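PDB 6SRT: N-acetylmuramoyl-L-alanine amidase from Clostridium intestinale URNW, which probably cleaves the amide bond between N-acetylmuramic acid and L-alanine in bacterial peptidoglycan, as a zinc-dependent endolysin amidase. Local coordinates for residues N42-H47 / Y136-L141. Sequence-based numbering, arbitrary orientation. Where two conformers were deposited one is given.
Sequences NMIVYH and YNITDL. With ZN (zinc ion), chain B.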
loop_
_atom_site.group_PDB
_atom_site.type_symbol
_atom_site.label_atom_id
_atom_site.label_comp_id
_atom_site.label_asym_id
_atom_site.label_seq_id
_atom_site.Cartn_x
_atom_site.Cartn_y
_atom_site.Cartn_z
ATOM N N ASN A 42 -3.919 -10.622 -7.077
ATOM C CA ASN A 42 -3.312 -11.868 -6.605
ATOM C C ASN A 42 -1.976 -11.609 -5.930
ATOM O O ASN A 42 -1.209 -12.565 -5.697
ATOM C CB ASN A 42 -3.277 -12.925 -7.665
ATOM C CG ASN A 42 -2.358 -12.552 -8.816
ATOM O OD1 ASN A 42 -1.607 -11.589 -8.769
ATOM N ND2 ASN A 42 -2.407 -13.348 -9.885
ATOM N N MET A 43 -1.684 -10.353 -5.580
ATOM C CA MET A 43 -0.359 -9.892 -5.069
ATOM C C MET A 43 -0.651 -8.715 -4.150
ATOM O O MET A 43 -1.620 -7.966 -4.369
ATOM C CB MET A 43 0.549 -9.493 -6.237
ATOM C CG MET A 43 1.937 -9.189 -5.838
ATOM S SD MET A 43 2.798 -8.461 -7.268
ATOM C CE MET A 43 3.002 -9.959 -8.227
ATOM N N ILE A 44 0.202 -8.550 -3.119
ATOM C CA ILE A 44 0.295 -7.321 -2.343
ATOM C C ILE A 44 1.734 -6.803 -2.500
ATOM O O ILE A 44 2.667 -7.574 -2.364
ATOM C CB ILE A 44 -0.025 -7.562 -0.865
ATOM C CG1 ILE A 44 -1.457 -7.964 -0.669
ATOM C CG2 ILE A 44 0.364 -6.376 -0.003
ATOM C CD1 ILE A 44 -1.736 -8.565 0.647
ATOM N N VAL A 45 1.840 -5.531 -2.825
ATOM C CA VAL A 45 3.139 -4.837 -3.017
ATOM C C VAL A 45 3.278 -3.730 -1.968
ATOM O O VAL A 45 2.380 -2.861 -1.829
ATOM C CB VAL A 45 3.302 -4.252 -4.420
ATOM C CG1 VAL A 45 4.628 -3.529 -4.558
ATOM C CG2 VAL A 45 3.188 -5.315 -5.489
ATOM N N TYR A 46 4.407 -3.775 -1.235
ATOM C CA TYR A 46 4.701 -2.798 -0.184
ATOM C C TYR A 46 5.600 -1.675 -0.706
ATOM O O TYR A 46 6.575 -1.902 -1.427
ATOM C CB TYR A 46 5.403 -3.456 1.010
ATOM C CG TYR A 46 4.577 -4.539 1.670
ATOM C CD1 TYR A 46 3.554 -4.191 2.504
ATOM C CD2 TYR A 46 4.792 -5.878 1.466
ATOM C CE1 TYR A 46 2.719 -5.119 3.109
ATOM C CE2 TYR A 46 4.036 -6.815 2.093
ATOM C CZ TYR A 46 2.965 -6.454 2.886
ATOM O OH TYR A 46 2.202 -7.480 3.394
ATOM N N HIS A 47 5.233 -0.456 -0.283
ATOM C CA HIS A 47 5.885 0.809 -0.665
ATOM C C HIS A 47 6.243 1.638 0.553
ATOM O O HIS A 47 5.605 1.506 1.587
ATOM C CB HIS A 47 4.964 1.623 -1.529
ATOM C CG HIS A 47 4.557 0.968 -2.809
ATOM N ND1 HIS A 47 5.313 1.140 -3.945
ATOM C CD2 HIS A 47 3.494 0.208 -3.119
ATOM C CE1 HIS A 47 4.715 0.496 -4.937
ATOM N NE2 HIS A 47 3.628 -0.126 -4.451
ATOM N N TYR A 136 -9.187 -12.014 -0.299
ATOM C CA TYR A 136 -8.949 -12.220 -1.722
ATOM C C TYR A 136 -8.175 -13.508 -2.080
ATOM O O TYR A 136 -7.896 -13.780 -3.261
ATOM C CB TYR A 136 -8.297 -10.981 -2.339
ATOM C CG TYR A 136 -9.208 -9.773 -2.261
ATOM C CD1 TYR A 136 -10.262 -9.643 -3.120
ATOM C CD2 TYR A 136 -9.043 -8.792 -1.313
ATOM C CE1 TYR A 136 -11.121 -8.559 -3.022
ATOM C CE2 TYR A 136 -9.867 -7.693 -1.202
ATOM C CZ TYR A 136 -10.914 -7.580 -2.089
ATOM O OH TYR A 136 -11.748 -6.496 -2.016
ATOM N N ASN A 137 -7.829 -14.310 -1.045
ATOM C CA ASN A 137 -7.043 -15.549 -1.225
ATOM C C ASN A 137 -5.690 -15.228 -1.841
ATOM O O ASN A 137 -5.276 -15.852 -2.776
ATOM C CB ASN A 137 -7.807 -16.583 -2.053
ATOM C CG ASN A 137 -7.214 -17.943 -1.925
ATOM O OD1 ASN A 137 -6.839 -18.355 -0.873
ATOM N ND2 ASN A 137 -7.232 -18.669 -2.988
ATOM N N ILE A 138 -5.002 -14.250 -1.249
ATOM C CA ILE A 138 -3.660 -13.832 -1.704
ATOM C C ILE A 138 -2.624 -14.442 -0.781
ATOM O O ILE A 138 -2.725 -14.327 0.454
ATOM C CB ILE A 138 -3.559 -12.284 -1.720
ATOM C CG1 ILE A 138 -4.527 -11.728 -2.781
ATOM C CG2 ILE A 138 -2.137 -11.861 -2.027
ATOM C CD1 ILE A 138 -4.657 -10.213 -2.745
ATOM N N THR A 139 -1.594 -15.042 -1.408
ATOM C CA THR A 139 -0.395 -15.576 -0.723
ATOM C C THR A 139 0.916 -14.897 -1.169
ATOM O O THR A 139 1.927 -15.116 -0.525
ATOM C CB THR A 139 -0.349 -17.091 -0.927
ATOM O OG1 THR A 139 -0.299 -17.329 -2.336
ATOM C CG2 THR A 139 -1.511 -17.783 -0.261
ATOM N N ASP A 140 0.888 -14.095 -2.218
ATOM C CA ASP A 140 2.064 -13.521 -2.831
ATOM C C ASP A 140 2.309 -12.091 -2.329
ATOM O O ASP A 140 1.529 -11.189 -2.684
ATOM C CB ASP A 140 1.907 -13.504 -4.328
ATOM C CG ASP A 140 3.130 -13.127 -5.093
ATOM O OD1 ASP A 140 4.185 -12.926 -4.484
ATOM O OD2 ASP A 140 3.054 -13.061 -6.341
ATOM N N LEU A 141 3.296 -11.938 -1.478
ATOM C CA LEU A 141 3.742 -10.670 -0.907
ATOM C C LEU A 141 5.028 -10.257 -1.555
ATOM O O LEU A 141 5.975 -11.069 -1.633
ATOM C CB LEU A 141 3.937 -10.742 0.611
ATOM C CG LEU A 141 2.769 -11.239 1.436
ATOM C CD1 LEU A 141 3.009 -11.122 2.923
ATOM C CD2 LEU A 141 1.449 -10.645 1.112
HETATM ZN ZN ZN B . 7.146 2.032 -4.216
HETATM O O HOH W 1 -1.461 -14.922 -4.267
HETATM O O HOH W 2 0.798 -13.422 -7.574
#
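Ile44 and Leu141 pair in parallel where strand 140-143 joins the edge of the mixed sheet of this PGRP-like amidase domain, beside strand 43-48, which carries His47, a zinc ligand together with His144 and Cys152. Ile44 N to Asp140 O, at 3.0 Å with an N-H...O angle of 161°, is the one hydrogen bond between the two segments. Ile44 also has a backbone bond with Lys142, and so bonds to the residues before and after Leu141, as a parallel pair does; Ile44 O meets Leu141 CA in a weaker CH...O contact. On the face lined by Ile44 and Leu141 the two side chains run side by side. The backbone puts Leu141 CB at the edge of the Tyr46 ring, near its plane and 4.2 Å from CE2. With CG anti to the carbonyl carbon (chi1 -54°), the branch is directed so that Leu141 CD1 comes to 3.8 Å from Tyr46 OH and CD2 to 3.8 Å from Ile44 CD1. That hydroxyl is hydrogen-bonded to Ser129 of helix 119-136, whose Met133 also packs on both aliphatic residues. Ile138 enters from the turn after this helix, CG2 lying 3.9 Å from Met43 N. On the opposite face Met43 and Asp140 lie side by side, and Asp140 OD1 forms a salt bridge with Lys142. Before the paired residues, water takes over: one molecule donates to Asn42 O (2.8 Å) and accepts from Thr139 N (2.9 Å). Strand pairing and apolar contacts thus join the His47-bearing strand to the sheet's edge strand, while the water-bridged part stays at the exposed Asn42 end.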